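Local coordinates for protein myosin-I heavy chain (Dictyostelium discoideum, PDB 5EJQ) that is an actin-based motor with ATPase activity, involved in early phagocytosis and adhesion, and is represented here by the first MyTH4-FERM unit of its tail, at residues Ser410-Glu415 against Gln486-Leu491; His404-Cys409 against Ser444-Ser449; Leu421-Asn426 against Ser476-Phe481; Ile246-Asn251 against Val283-Val288. The protein carries 3 engineered substitutions. One frame throughout, in Å; residues are numbered along the deposited sequence.

Interaction 1: Ser410-Glu415 against Gln486-Leu491; sequences SLVVCE and QKLVSL. With SER (serine), chain C.
Ser410 starts the contact by laying its CB against Leu491, 3.6 Å from CD2. Its OG, set anti to the carbonyl carbon (chi1 -58°), is hydrogen-bonded outside the contact, to Tyr495 OH and the carbonyl of Lys292. Leu411 starts its side chain away from the helix, yet its carbonyl O lies 3.3 Å from Lys487 CE. Val412 is the central apolar residue. Its CG2 branch meets Leu491 CD1 tip to tip at 3.6 Å, and the same methyl lies 4.0 Å from Leu488 CD1, that side chain crossing it at about a right angle. At Cys414 the packing thins, with SG 4.3 Å from Leu488 CD2. Since both methyls of Leu491 are engaged, one by Val412 and both by Ser410 CB, an alanine here would probably open a gap between strand and helix and leave Val412 CG2 without its end-on partner. On another flank of the helix, the bound serine brings its CB to 3.6 Å from Gln486 CA and also touches Val489. The segment axes approach to 9.3 Å at a signed crossing angle of -136°, with no hydrogen bond between them. A C-terminal helix packed by aliphatic side chains on the sheets it closes is consistent with the PH-like F3 lobe of a FERM domain; here helix 485-506 packs on strand 410-415.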
loop_
_atom_site.group_PDB
_atom_site.type_symbol
_atom_site.label_atom_id
_atom_site.label_comp_id
_atom_site.label_asym_id
_atom_site.label_seq_id
_atom_site.Cartn_x
_atom_site.Cartn_y
_atom_site.Cartn_z
ATOM N N SER A 410 -12.981 -0.654 15.432
ATOM C CA SER A 410 -12.138 -1.242 14.393
ATOM C C SER A 410 -12.508 -2.739 14.422
ATOM O O SER A 410 -12.408 -3.392 15.464
ATOM C CB SER A 410 -10.668 -1.029 14.740
ATOM O OG SER A 410 -10.402 0.358 14.881
ATOM N N LEU A 411 -13.013 -3.252 13.303
ATOM C CA LEU A 411 -13.594 -4.588 13.210
ATOM C C LEU A 411 -12.656 -5.671 12.695
ATOM O O LEU A 411 -11.993 -5.474 11.687
ATOM C CB LEU A 411 -14.884 -4.511 12.348
ATOM C CG LEU A 411 -15.980 -3.546 12.856
ATOM C CD1 LEU A 411 -17.247 -3.630 11.995
ATOM C CD2 LEU A 411 -16.314 -3.779 14.359
ATOM N N VAL A 412 -12.550 -6.799 13.424
ATOM C CA VAL A 412 -11.693 -7.925 13.004
ATOM C C VAL A 412 -12.484 -9.245 13.127
ATOM O O VAL A 412 -12.925 -9.596 14.223
ATOM C CB VAL A 412 -10.326 -8.027 13.751
ATOM C CG1 VAL A 412 -9.423 -9.085 13.099
ATOM C CG2 VAL A 412 -9.598 -6.681 13.845
ATOM N N VAL A 413 -12.606 -9.991 12.019
ATOM C CA VAL A 413 -13.276 -11.300 11.977
ATOM C C VAL A 413 -12.256 -12.343 12.482
ATOM O O VAL A 413 -11.146 -12.446 11.941
ATOM C CB VAL A 413 -13.836 -11.633 10.562
ATOM C CG1 VAL A 413 -14.461 -13.027 10.517
ATOM C CG2 VAL A 413 -14.835 -10.576 10.100
ATOM N N CYS A 414 -12.628 -13.072 13.543
ATOM C CA CYS A 414 -11.774 -14.053 14.206
ATOM C C CYS A 414 -12.437 -15.422 14.426
ATOM O O CYS A 414 -13.669 -15.565 14.355
ATOM C CB CYS A 414 -11.274 -13.489 15.536
ATOM S SG CYS A 414 -10.368 -11.940 15.400
ATOM N N GLU A 415 -11.595 -16.419 14.762
ATOM C CA GLU A 415 -12.007 -17.781 15.118
ATOM C C GLU A 415 -11.139 -18.227 16.279
ATOM O O GLU A 415 -10.025 -17.722 16.432
ATOM C CB GLU A 415 -11.823 -18.797 13.962
ATOM C CG GLU A 415 -12.504 -18.457 12.644
ATOM C CD GLU A 415 -11.738 -17.497 11.746
ATOM O OE1 GLU A 415 -10.484 -17.542 11.744
ATOM O OE2 GLU A 415 -12.398 -16.701 11.038
ATOM N N GLN A 486 -1.712 -8.889 10.754
ATOM C CA GLN A 486 -1.082 -7.570 10.709
ATOM C C GLN A 486 -2.069 -6.470 11.137
ATOM O O GLN A 486 -1.696 -5.597 11.923
ATOM C CB GLN A 486 -0.522 -7.311 9.313
ATOM C CG GLN A 486 0.130 -5.928 9.140
ATOM C CD GLN A 486 0.651 -5.780 7.744
ATOM O OE1 GLN A 486 1.726 -6.265 7.423
ATOM N NE2 GLN A 486 -0.143 -5.201 6.858
ATOM N N LYS A 487 -3.324 -6.538 10.643
ATOM C CA LYS A 487 -4.380 -5.583 10.998
ATOM C C LYS A 487 -4.651 -5.644 12.510
ATOM O O LYS A 487 -4.586 -4.625 13.155
ATOM C CB LYS A 487 -5.674 -5.849 10.206
ATOM C CG LYS A 487 -6.733 -4.756 10.404
ATOM C CD LYS A 487 -8.095 -5.190 9.895
ATOM C CE LYS A 487 -9.229 -4.267 10.312
ATOM N NZ LYS A 487 -9.353 -3.053 9.458
ATOM N N LEU A 488 -4.900 -6.837 13.067
ATOM C CA LEU A 488 -5.165 -7.012 14.487
ATOM C C LEU A 488 -4.010 -6.515 15.344
ATOM O O LEU A 488 -4.235 -5.782 16.310
ATOM C CB LEU A 488 -5.505 -8.489 14.803
ATOM C CG LEU A 488 -5.974 -8.821 16.237
ATOM C CD1 LEU A 488 -7.012 -7.802 16.744
ATOM C CD2 LEU A 488 -6.513 -10.260 16.302
ATOM N N VAL A 489 -2.779 -6.911 14.994
ATOM C CA VAL A 489 -1.575 -6.496 15.712
ATOM C C VAL A 489 -1.439 -4.966 15.677
ATOM O O VAL A 489 -1.214 -4.360 16.730
ATOM C CB VAL A 489 -0.295 -7.228 15.197
ATOM C CG1 VAL A 489 0.975 -6.618 15.786
ATOM C CG2 VAL A 489 -0.356 -8.716 15.519
ATOM N N SER A 490 -1.594 -4.341 14.481
ATOM C CA SER A 490 -1.432 -2.879 14.398
ATOM C C SER A 490 -2.532 -2.151 15.170
ATOM O O SER A 490 -2.251 -1.123 15.770
ATOM C CB SER A 490 -1.350 -2.393 12.953
ATOM O OG SER A 490 -2.607 -2.459 12.299
ATOM N N LEU A 491 -3.762 -2.705 15.192
ATOM C CA LEU A 491 -4.863 -2.077 15.932
ATOM C C LEU A 491 -4.559 -2.086 17.444
ATOM O O LEU A 491 -4.719 -1.064 18.099
ATOM C CB LEU A 491 -6.195 -2.777 15.627
ATOM C CG LEU A 491 -6.764 -2.561 14.222
ATOM C CD1 LEU A 491 -7.954 -3.495 13.979
ATOM C CD2 LEU A 491 -7.169 -1.085 13.991
HETATM N N SER C . 3.402 -6.902 11.572
HETATM C CA SER C . 2.759 -7.777 12.556
HETATM C C SER C . 3.720 -8.212 13.683
HETATM O O SER C . 4.626 -7.418 14.026
HETATM C CB SER C . 2.081 -8.968 11.871
HETATM O OG SER C . 2.977 -9.761 11.112
HETATM O OXT SER C . 3.524 -9.298 14.278
#

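Interaction 2: His404-Cys409 against Ser444-Ser449; sequences HPLANC and SKMLES
Pro405 and Met446 are the nearest pair of the two backbones, CA to CA 7.3 Å, where a type I turn (His404 to Ala407) running into a type II turn (Leu406 to Cys409) passes edge strand 445-450 without a hydrogen bond between the segments. Met446 makes the apolar part of the contact with its end methyl: CE lies 3.3 Å from Pro405 O and 4.1 Å from Pro405 CB. The bend at chi2 (-60°) swings the thioether toward the turns, and CE comes to 4.2 Å from Leu406 CD2. These turns lead from helix 390-402 into strand 410-415, the first strand of the four-stranded antiparallel sheet of the F3 lobe, while the opposite edge strand of that sheet is entered through a G1 beta bulge in which Ser444 and Lys445 both face Asp440. One water lies 2.9 Å from His404 NE2 and 2.6 Å from Ser444 OG, bridging them. The other ring nitrogen, ND1, accepts the backbone N-H of Leu406 at 3.0 Å and 163°, tilted 22° from the ring plane. With ND1 held by the backbone and NE2 by the water, the imidazole's turn is probably restrained; Pro405 CD covers one face toward the rim.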
loop_
_atom_site.group_PDB
_atom_site.type_symbol
_atom_site.label_atom_id
_atom_site.label_comp_id
_atom_site.label_asym_id
_atom_site.label_seq_id
_atom_site.Cartn_x
_atom_site.Cartn_y
_atom_site.Cartn_z
ATOM N N HIS A 404 -25.599 1.398 16.976
ATOM C CA HIS A 404 -25.205 -0.011 16.862
ATOM C C HIS A 404 -23.968 -0.315 17.745
ATOM O O HIS A 404 -23.108 0.542 17.818
ATOM C CB HIS A 404 -24.902 -0.390 15.403
ATOM C CG HIS A 404 -24.867 -1.861 15.210
ATOM N ND1 HIS A 404 -23.705 -2.588 15.412
ATOM C CD2 HIS A 404 -25.882 -2.716 14.953
ATOM C CE1 HIS A 404 -24.035 -3.853 15.223
ATOM N NE2 HIS A 404 -25.337 -3.979 14.938
ATOM N N PRO A 405 -23.851 -1.498 18.416
ATOM C CA PRO A 405 -22.648 -1.773 19.232
ATOM C C PRO A 405 -21.322 -1.712 18.456
ATOM O O PRO A 405 -20.289 -1.516 19.075
ATOM C CB PRO A 405 -22.887 -3.212 19.725
ATOM C CG PRO A 405 -24.334 -3.420 19.657
ATOM C CD PRO A 405 -24.808 -2.628 18.496
ATOM N N LEU A 406 -21.348 -1.894 17.119
ATOM C CA LEU A 406 -20.121 -1.941 16.309
ATOM C C LEU A 406 -19.671 -0.585 15.776
ATOM O O LEU A 406 -18.620 -0.498 15.145
ATOM C CB LEU A 406 -20.251 -2.974 15.171
ATOM C CG LEU A 406 -20.315 -4.448 15.595
ATOM C CD1 LEU A 406 -20.277 -5.355 14.397
ATOM C CD2 LEU A 406 -19.198 -4.821 16.558
ATOM N N ALA A 407 -20.471 0.463 16.022
ATOM C CA ALA A 407 -20.165 1.820 15.598
ATOM C C ALA A 407 -18.928 2.288 16.371
ATOM O O ALA A 407 -18.765 1.932 17.540
ATOM C CB ALA A 407 -21.343 2.738 15.916
ATOM N N ASN A 408 -18.048 3.038 15.700
ATOM C CA ASN A 408 -16.801 3.595 16.241
ATOM C C ASN A 408 -15.845 2.529 16.817
ATOM O O ASN A 408 -15.131 2.773 17.779
ATOM C CB ASN A 408 -17.084 4.731 17.244
ATOM C CG ASN A 408 -17.882 5.858 16.619
ATOM O OD1 ASN A 408 -18.940 6.240 17.116
ATOM N ND2 ASN A 408 -17.427 6.385 15.487
ATOM N N CYS A 409 -15.834 1.359 16.183
ATOM C CA CYS A 409 -14.973 0.211 16.514
ATOM C C CYS A 409 -14.208 -0.164 15.259
ATOM O O CYS A 409 -14.768 -0.098 14.165
ATOM C CB CYS A 409 -15.811 -0.985 16.988
ATOM S SG CYS A 409 -16.610 -0.770 18.605
ATOM N N SER A 444 -25.732 -10.415 18.089
ATOM C CA SER A 444 -25.545 -8.960 18.145
ATOM C C SER A 444 -25.209 -8.484 19.566
ATOM O O SER A 444 -25.682 -7.439 20.002
ATOM C CB SER A 444 -26.766 -8.223 17.588
ATOM O OG SER A 444 -26.609 -7.994 16.201
ATOM N N LYS A 445 -24.383 -9.247 20.279
ATOM C CA LYS A 445 -24.056 -8.902 21.646
ATOM C C LYS A 445 -22.589 -8.803 21.933
ATOM O O LYS A 445 -21.806 -9.657 21.507
ATOM C CB LYS A 445 -24.692 -9.925 22.610
ATOM C CG LYS A 445 -26.198 -9.771 22.789
ATOM C CD LYS A 445 -26.831 -11.098 23.217
ATOM C CE LYS A 445 -28.313 -10.964 23.508
ATOM N NZ LYS A 445 -28.923 -12.262 23.909
ATOM N N MET A 446 -22.235 -7.802 22.745
ATOM C CA MET A 446 -20.889 -7.625 23.288
ATOM C C MET A 446 -20.785 -8.655 24.400
ATOM O O MET A 446 -21.729 -8.813 25.180
ATOM C CB MET A 446 -20.719 -6.208 23.877
ATOM C CG MET A 446 -20.446 -5.159 22.842
ATOM S SD MET A 446 -18.923 -5.462 21.885
ATOM C CE MET A 446 -19.059 -4.160 20.691
ATOM N N LEU A 447 -19.678 -9.370 24.462
ATOM C CA LEU A 447 -19.469 -10.418 25.466
ATOM C C LEU A 447 -18.472 -10.075 26.549
ATOM O O LEU A 447 -18.586 -10.588 27.657
ATOM C CB LEU A 447 -19.057 -11.758 24.807
ATOM C CG LEU A 447 -19.973 -12.366 23.731
ATOM C CD1 LEU A 447 -19.400 -13.673 23.243
ATOM C CD2 LEU A 447 -21.394 -12.601 24.244
ATOM N N GLU A 448 -17.446 -9.288 26.217
ATOM C CA GLU A 448 -16.354 -8.948 27.131
ATOM C C GLU A 448 -15.529 -7.816 26.555
ATOM O O GLU A 448 -15.327 -7.752 25.343
ATOM C CB GLU A 448 -15.432 -10.173 27.296
ATOM C CG GLU A 448 -14.472 -10.091 28.468
ATOM C CD GLU A 448 -13.933 -11.449 28.854
ATOM O OE1 GLU A 448 -14.743 -12.396 28.965
ATOM O OE2 GLU A 448 -12.709 -11.562 29.077
ATOM N N SER A 449 -15.034 -6.947 27.436
ATOM C CA SER A 449 -14.164 -5.824 27.119
ATOM C C SER A 449 -12.787 -6.160 27.711
ATOM O O SER A 449 -12.574 -6.074 28.918
ATOM C CB SER A 449 -14.719 -4.535 27.717
ATOM O OG SER A 449 -13.875 -3.425 27.467
HETATM O O HOH W 1 -27.618 -5.746 15.229
#

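Interaction 3: Leu421-Asn426 against Ser476-Phe481; sequences LPYPKN and STLQAF
The phenol ring of Tyr423 is met from across the contact by Leu478, whose CD1 approaches obliquely to 4.3 Å from CD2 of the ring. One face of the same ring is covered near its rim by the neighbouring Pro422, with CD 4.1 Å above the plane. The hydroxyl of Tyr423 is hydrogen-bonded to Glu448 OE1, which ties down the far end of the ring, and the carbonyl of this tyrosine accepts a bond from His416 NE2. Leu421 carries the larger share of the contact, using two branches separately. Its CD1 sits over the backbone of the strand, 3.6 Å from Thr477 O and 3.8 Å from Leu478 CA, and reaches Leu478 CD1 at 3.8 Å. The other branch, CD2, lies 4.0 Å from Ser476 OG, a hydroxyl already hydrogen-bonded to Asn474. Leu478 places its CG anti to the backbone N (chi1 161°), and its CD1 thereby touches both Leu421 and Tyr423. No hydrogen bond crosses between the segments, and 164 Å² is buried, so the association is a modest apolar one. It packs the loop between strands 410-415 and 426-432 on strand 477-480, consistent with the PH-like sandwich of the F3 lobe.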
loop_
_atom_site.group_PDB
_atom_site.type_symbol
_atom_site.label_atom_id
_atom_site.label_comp_id
_atom_site.label_asym_id
_atom_site.label_seq_id
_atom_site.Cartn_x
_atom_site.Cartn_y
_atom_site.Cartn_z
ATOM N N LEU A 421 -13.065 -22.045 26.610
ATOM C CA LEU A 421 -13.410 -20.623 26.649
ATOM C C LEU A 421 -14.905 -20.343 26.321
ATOM O O LEU A 421 -15.466 -20.971 25.417
ATOM C CB LEU A 421 -12.452 -19.765 25.790
ATOM C CG LEU A 421 -11.024 -19.569 26.363
ATOM C CD1 LEU A 421 -10.157 -18.800 25.408
ATOM C CD2 LEU A 421 -11.034 -18.869 27.734
ATOM N N PRO A 422 -15.563 -19.426 27.085
ATOM C CA PRO A 422 -17.017 -19.181 26.890
ATOM C C PRO A 422 -17.420 -18.251 25.730
ATOM O O PRO A 422 -18.312 -17.396 25.903
ATOM C CB PRO A 422 -17.446 -18.596 28.244
ATOM C CG PRO A 422 -16.247 -17.874 28.718
ATOM C CD PRO A 422 -15.041 -18.640 28.223
ATOM N N TYR A 423 -16.772 -18.404 24.559
ATOM C CA TYR A 423 -17.057 -17.581 23.390
ATOM C C TYR A 423 -17.464 -18.443 22.209
ATOM O O TYR A 423 -16.959 -19.562 22.077
ATOM C CB TYR A 423 -15.836 -16.692 23.005
ATOM C CG TYR A 423 -15.203 -16.022 24.198
ATOM C CD1 TYR A 423 -15.926 -15.132 24.987
ATOM C CD2 TYR A 423 -13.914 -16.352 24.601
ATOM C CE1 TYR A 423 -15.385 -14.593 26.150
ATOM C CE2 TYR A 423 -13.349 -15.788 25.744
ATOM C CZ TYR A 423 -14.101 -14.931 26.530
ATOM O OH TYR A 423 -13.552 -14.371 27.652
ATOM N N PRO A 424 -18.323 -17.938 21.293
ATOM C CA PRO A 424 -18.626 -18.721 20.086
ATOM C C PRO A 424 -17.326 -18.901 19.296
ATOM O O PRO A 424 -16.422 -18.055 19.402
ATOM C CB PRO A 424 -19.644 -17.846 19.342
ATOM C CG PRO A 424 -19.360 -16.451 19.811
ATOM C CD PRO A 424 -18.974 -16.615 21.251
ATOM N N LYS A 425 -17.198 -20.028 18.570
ATOM C CA LYS A 425 -15.986 -20.325 17.802
ATOM C C LYS A 425 -15.731 -19.247 16.737
ATOM O O LYS A 425 -14.587 -19.010 16.382
ATOM C CB LYS A 425 -16.041 -21.728 17.166
ATOM C CG LYS A 425 -16.098 -22.915 18.143
ATOM C CD LYS A 425 -14.849 -23.090 19.015
ATOM C CE LYS A 425 -14.973 -24.283 19.932
ATOM N NZ LYS A 425 -14.544 -25.537 19.261
ATOM N N ASN A 426 -16.806 -18.597 16.255
ATOM C CA ASN A 426 -16.751 -17.527 15.273
ATOM C C ASN A 426 -17.127 -16.243 15.984
ATOM O O ASN A 426 -18.230 -16.126 16.502
ATOM C CB ASN A 426 -17.713 -17.786 14.110
ATOM C CG ASN A 426 -17.370 -19.011 13.325
ATOM O OD1 ASN A 426 -16.227 -19.216 12.918
ATOM N ND2 ASN A 426 -18.355 -19.866 13.128
ATOM N N SER A 476 -6.309 -15.819 31.642
ATOM C CA SER A 476 -6.150 -16.898 30.670
ATOM C C SER A 476 -5.892 -16.312 29.259
ATOM O O SER A 476 -5.956 -15.096 29.066
ATOM C CB SER A 476 -7.349 -17.835 30.695
ATOM O OG SER A 476 -8.531 -17.151 30.322
ATOM N N THR A 477 -5.546 -17.161 28.298
ATOM C CA THR A 477 -5.218 -16.695 26.955
ATOM C C THR A 477 -6.243 -17.136 25.947
ATOM O O THR A 477 -6.591 -18.309 25.915
ATOM C CB THR A 477 -3.783 -17.165 26.555
ATOM O OG1 THR A 477 -2.826 -16.562 27.419
ATOM C CG2 THR A 477 -3.410 -16.823 25.114
ATOM N N LEU A 478 -6.694 -16.202 25.095
ATOM C CA LEU A 478 -7.530 -16.521 23.953
ATOM C C LEU A 478 -6.614 -16.446 22.697
ATOM O O LEU A 478 -6.024 -15.397 22.421
ATOM C CB LEU A 478 -8.758 -15.582 23.835
ATOM C CG LEU A 478 -9.449 -15.534 22.459
ATOM C CD1 LEU A 478 -10.357 -16.735 22.248
ATOM C CD2 LEU A 478 -10.252 -14.246 22.280
ATOM N N GLN A 479 -6.477 -17.554 21.965
ATOM C CA GLN A 479 -5.665 -17.564 20.746
ATOM C C GLN A 479 -6.610 -17.298 19.599
ATOM O O GLN A 479 -7.376 -18.182 19.212
ATOM C CB GLN A 479 -4.889 -18.891 20.570
ATOM C CG GLN A 479 -4.057 -18.959 19.280
ATOM C CD GLN A 479 -2.928 -19.962 19.353
ATOM O OE1 GLN A 479 -1.744 -19.600 19.367
ATOM N NE2 GLN A 479 -3.261 -21.251 19.387
ATOM N N ALA A 480 -6.623 -16.035 19.125
ATOM C CA ALA A 480 -7.515 -15.593 18.066
ATOM C C ALA A 480 -6.894 -15.766 16.686
ATOM O O ALA A 480 -5.834 -15.226 16.407
ATOM C CB ALA A 480 -7.925 -14.147 18.298
ATOM N N PHE A 481 -7.565 -16.523 15.822
ATOM C CA PHE A 481 -7.119 -16.768 14.461
ATOM C C PHE A 481 -7.880 -15.845 13.555
ATOM O O PHE A 481 -9.088 -15.675 13.715
ATOM C CB PHE A 481 -7.348 -18.237 14.055
ATOM C CG PHE A 481 -6.483 -19.214 14.819
ATOM C CD1 PHE A 481 -5.220 -19.563 14.352
ATOM C CD2 PHE A 481 -6.936 -19.793 16.001
ATOM C CE1 PHE A 481 -4.413 -20.459 15.069
ATOM C CE2 PHE A 481 -6.132 -20.683 16.714
ATOM C CZ PHE A 481 -4.874 -21.002 16.253
#

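Interaction 4: Ile246-Asn251 against Val283-Val288; sequences IIESFN and VNFKFV
Two neighbouring antiparallel strands of a ubiquitin-like beta-grasp, the F1 lobe of the FERM domain, meet here: Ile247 pairs with Val288 and Ser249 with Lys286 as hydrogen-bonded pairs, the segment axes running at 162°. The strand order 2-1-5-3-4 and helix 263-277 over one face agree with that fold. Ile247 N donates to Val288 O at 2.8 Å and Ser249 N to Lys286 O at 2.7 Å, and each pair is closed by a return bond. Beyond them Asn251 N reaches Asn284 O at 2.8 Å, while the side chain of Asn251 takes over the acceptor role, OD1 receiving Asn284 N at 2.8 Å. On the face carrying Phe250, Phe285 and Phe287, CZ of Phe250 lies 3.6 Å from Val283 CG1, a methyl at the ring's edge. CD1 of Phe250 comes to 4.0 Å from Phe285 CB, and helix residue Leu273 packs on the ring. Replacing Phe250 by an alanine is likely to leave Val283 without its aromatic neighbour and to open a gap beside Leu273 of helix 263-277. Phe285 in turn sets CZ 3.6 Å above the centre of the Phe287 ring, and Glu248 CG lies at the edge of the Phe285 ring, near CE1. On the other face, Ile247 CG1 stands between backbone N and carbonyl carbon (chi1 66°), bringing CD1 to 3.7 Å from Val288 CB. A water donates to Asn284 O and hydrogen-bonds to Ser249 OG. Backbone pairing, extended by the amide of Asn251, carries the register one pair past the regular strands, while Phe250 and Phe285 give helix 263-277 an apolar surface.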
loop_
_atom_site.group_PDB
_atom_site.type_symbol
_atom_site.label_atom_id
_atom_site.label_comp_id
_atom_site.label_asym_id
_atom_site.label_seq_id
_atom_site.Cartn_x
_atom_site.Cartn_y
_atom_site.Cartn_z
ATOM N N ILE A 246 -5.233 3.316 3.494
ATOM C CA ILE A 246 -5.577 2.687 2.231
ATOM C C ILE A 246 -5.361 1.202 2.438
ATOM O O ILE A 246 -4.335 0.789 2.960
ATOM C CB ILE A 246 -4.744 3.261 1.051
ATOM C CG1 ILE A 246 -5.071 4.759 0.847
ATOM C CG2 ILE A 246 -4.958 2.434 -0.253
ATOM C CD1 ILE A 246 -4.071 5.496 0.105
ATOM N N ILE A 247 -6.348 0.412 2.062
ATOM C CA ILE A 247 -6.288 -1.027 2.159
ATOM C C ILE A 247 -6.272 -1.588 0.737
ATOM O O ILE A 247 -6.612 -0.888 -0.213
ATOM C CB ILE A 247 -7.432 -1.618 3.062
ATOM C CG1 ILE A 247 -8.852 -1.409 2.471
ATOM C CG2 ILE A 247 -7.344 -1.074 4.501
ATOM C CD1 ILE A 247 -9.293 -2.430 1.458
ATOM N N GLU A 248 -5.913 -2.861 0.629
ATOM C CA GLU A 248 -5.830 -3.647 -0.593
ATOM C C GLU A 248 -7.078 -4.544 -0.641
ATOM O O GLU A 248 -7.427 -5.173 0.356
ATOM C CB GLU A 248 -4.527 -4.472 -0.507
ATOM C CG GLU A 248 -4.323 -5.571 -1.522
ATOM C CD GLU A 248 -3.274 -6.579 -1.088
ATOM O OE1 GLU A 248 -2.255 -6.168 -0.482
ATOM O OE2 GLU A 248 -3.494 -7.788 -1.320
ATOM N N SER A 249 -7.754 -4.586 -1.779
ATOM C CA SER A 249 -8.950 -5.409 -1.935
ATOM C C SER A 249 -8.825 -6.324 -3.143
ATOM O O SER A 249 -8.571 -5.839 -4.242
ATOM C CB SER A 249 -10.200 -4.537 -2.062
ATOM O OG SER A 249 -11.364 -5.329 -2.225
ATOM N N PHE A 250 -9.017 -7.643 -2.950
ATOM C CA PHE A 250 -8.959 -8.582 -4.073
ATOM C C PHE A 250 -10.197 -9.459 -4.037
ATOM O O PHE A 250 -10.400 -10.199 -3.079
ATOM C CB PHE A 250 -7.644 -9.399 -4.090
ATOM C CG PHE A 250 -7.393 -10.077 -5.421
ATOM C CD1 PHE A 250 -6.738 -9.407 -6.450
ATOM C CD2 PHE A 250 -7.860 -11.368 -5.667
ATOM C CE1 PHE A 250 -6.554 -10.018 -7.705
ATOM C CE2 PHE A 250 -7.659 -11.984 -6.910
ATOM C CZ PHE A 250 -7.007 -11.306 -7.920
ATOM N N ASN A 251 -11.067 -9.320 -5.049
ATOM C CA ASN A 251 -12.343 -10.047 -5.165
ATOM C C ASN A 251 -13.215 -9.880 -3.907
ATOM O O ASN A 251 -13.866 -10.823 -3.471
ATOM C CB ASN A 251 -12.103 -11.532 -5.544
ATOM C CG ASN A 251 -11.593 -11.714 -6.958
ATOM O OD1 ASN A 251 -11.677 -10.812 -7.796
ATOM N ND2 ASN A 251 -11.094 -12.901 -7.277
ATOM N N VAL A 283 -10.421 -11.298 -11.440
ATOM C CA VAL A 283 -9.261 -10.691 -10.791
ATOM C C VAL A 283 -9.552 -9.227 -10.465
ATOM O O VAL A 283 -8.936 -8.320 -11.022
ATOM C CB VAL A 283 -7.936 -10.919 -11.569
ATOM C CG1 VAL A 283 -7.405 -12.325 -11.325
ATOM C CG2 VAL A 283 -8.094 -10.649 -13.070
ATOM N N ASN A 284 -10.523 -8.998 -9.567
ATOM C CA ASN A 284 -10.926 -7.645 -9.215
ATOM C C ASN A 284 -10.112 -7.087 -8.062
ATOM O O ASN A 284 -10.370 -7.395 -6.898
ATOM C CB ASN A 284 -12.435 -7.555 -8.969
ATOM C CG ASN A 284 -13.236 -8.289 -10.018
ATOM O OD1 ASN A 284 -13.236 -7.944 -11.207
ATOM N ND2 ASN A 284 -13.868 -9.372 -9.606
ATOM N N PHE A 285 -9.129 -6.267 -8.405
ATOM C CA PHE A 285 -8.258 -5.605 -7.447
ATOM C C PHE A 285 -8.674 -4.159 -7.302
ATOM O O PHE A 285 -8.985 -3.512 -8.299
ATOM C CB PHE A 285 -6.762 -5.694 -7.853
ATOM C CG PHE A 285 -5.875 -4.754 -7.061
ATOM C CD1 PHE A 285 -5.542 -5.034 -5.741
ATOM C CD2 PHE A 285 -5.446 -3.549 -7.607
ATOM C CE1 PHE A 285 -4.765 -4.139 -4.996
ATOM C CE2 PHE A 285 -4.685 -2.649 -6.856
ATOM C CZ PHE A 285 -4.341 -2.956 -5.559
ATOM N N LYS A 286 -8.585 -3.635 -6.077
ATOM C CA LYS A 286 -8.889 -2.241 -5.747
ATOM C C LYS A 286 -8.037 -1.803 -4.570
ATOM O O LYS A 286 -7.805 -2.590 -3.662
ATOM C CB LYS A 286 -10.337 -2.121 -5.199
ATOM C CG LYS A 286 -11.491 -2.167 -6.147
ATOM C CD LYS A 286 -12.728 -1.902 -5.302
ATOM C CE LYS A 286 -14.019 -2.289 -5.955
ATOM N NZ LYS A 286 -15.174 -1.726 -5.210
ATOM N N PHE A 287 -7.671 -0.529 -4.533
ATOM C CA PHE A 287 -7.160 0.142 -3.346
ATOM C C PHE A 287 -8.440 0.792 -2.825
ATOM O O PHE A 287 -9.240 1.289 -3.635
ATOM C CB PHE A 287 -6.150 1.251 -3.680
ATOM C CG PHE A 287 -4.750 0.764 -3.967
ATOM C CD1 PHE A 287 -3.994 0.140 -2.978
ATOM C CD2 PHE A 287 -4.182 0.931 -5.230
ATOM C CE1 PHE A 287 -2.671 -0.267 -3.234
ATOM C CE2 PHE A 287 -2.861 0.497 -5.490
ATOM C CZ PHE A 287 -2.126 -0.105 -4.496
ATOM N N VAL A 288 -8.668 0.753 -1.495
ATOM C CA VAL A 288 -9.854 1.349 -0.879
ATOM C C VAL A 288 -9.399 2.282 0.248
ATOM O O VAL A 288 -8.519 1.929 1.017
ATOM C CB VAL A 288 -10.908 0.290 -0.422
ATOM C CG1 VAL A 288 -12.189 0.955 0.075
ATOM C CG2 VAL A 288 -11.247 -0.687 -1.547
HETATM O O HOH W 2 -11.931 -6.257 -4.916
#

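Interactions 1, 2 and 3 belong to one F3 lobe, whereas interaction 4 lies in the F1 lobe, its nearest atoms about 6 Å from interaction 1, about 12 Å from interaction 2 and about 17 Å from interaction 3. Direct touches join the first three: Glu415 O and Phe481 N, 2.8 Å apart, probably hydrogen-bond between interactions 1 and 3; Leu447 CD1 packs on Pro424 CD at 3.6 Å between 2 and 3; and Leu411 CD2 packs on Leu406 CD2 at 3.8 Å between 1 and 2. Of the bound groups, serine touches segment 486-491 of helix 485-506, while glycine, in a pocket including Leu267 and Val270, lies about 6 Å from the side chain of Phe285.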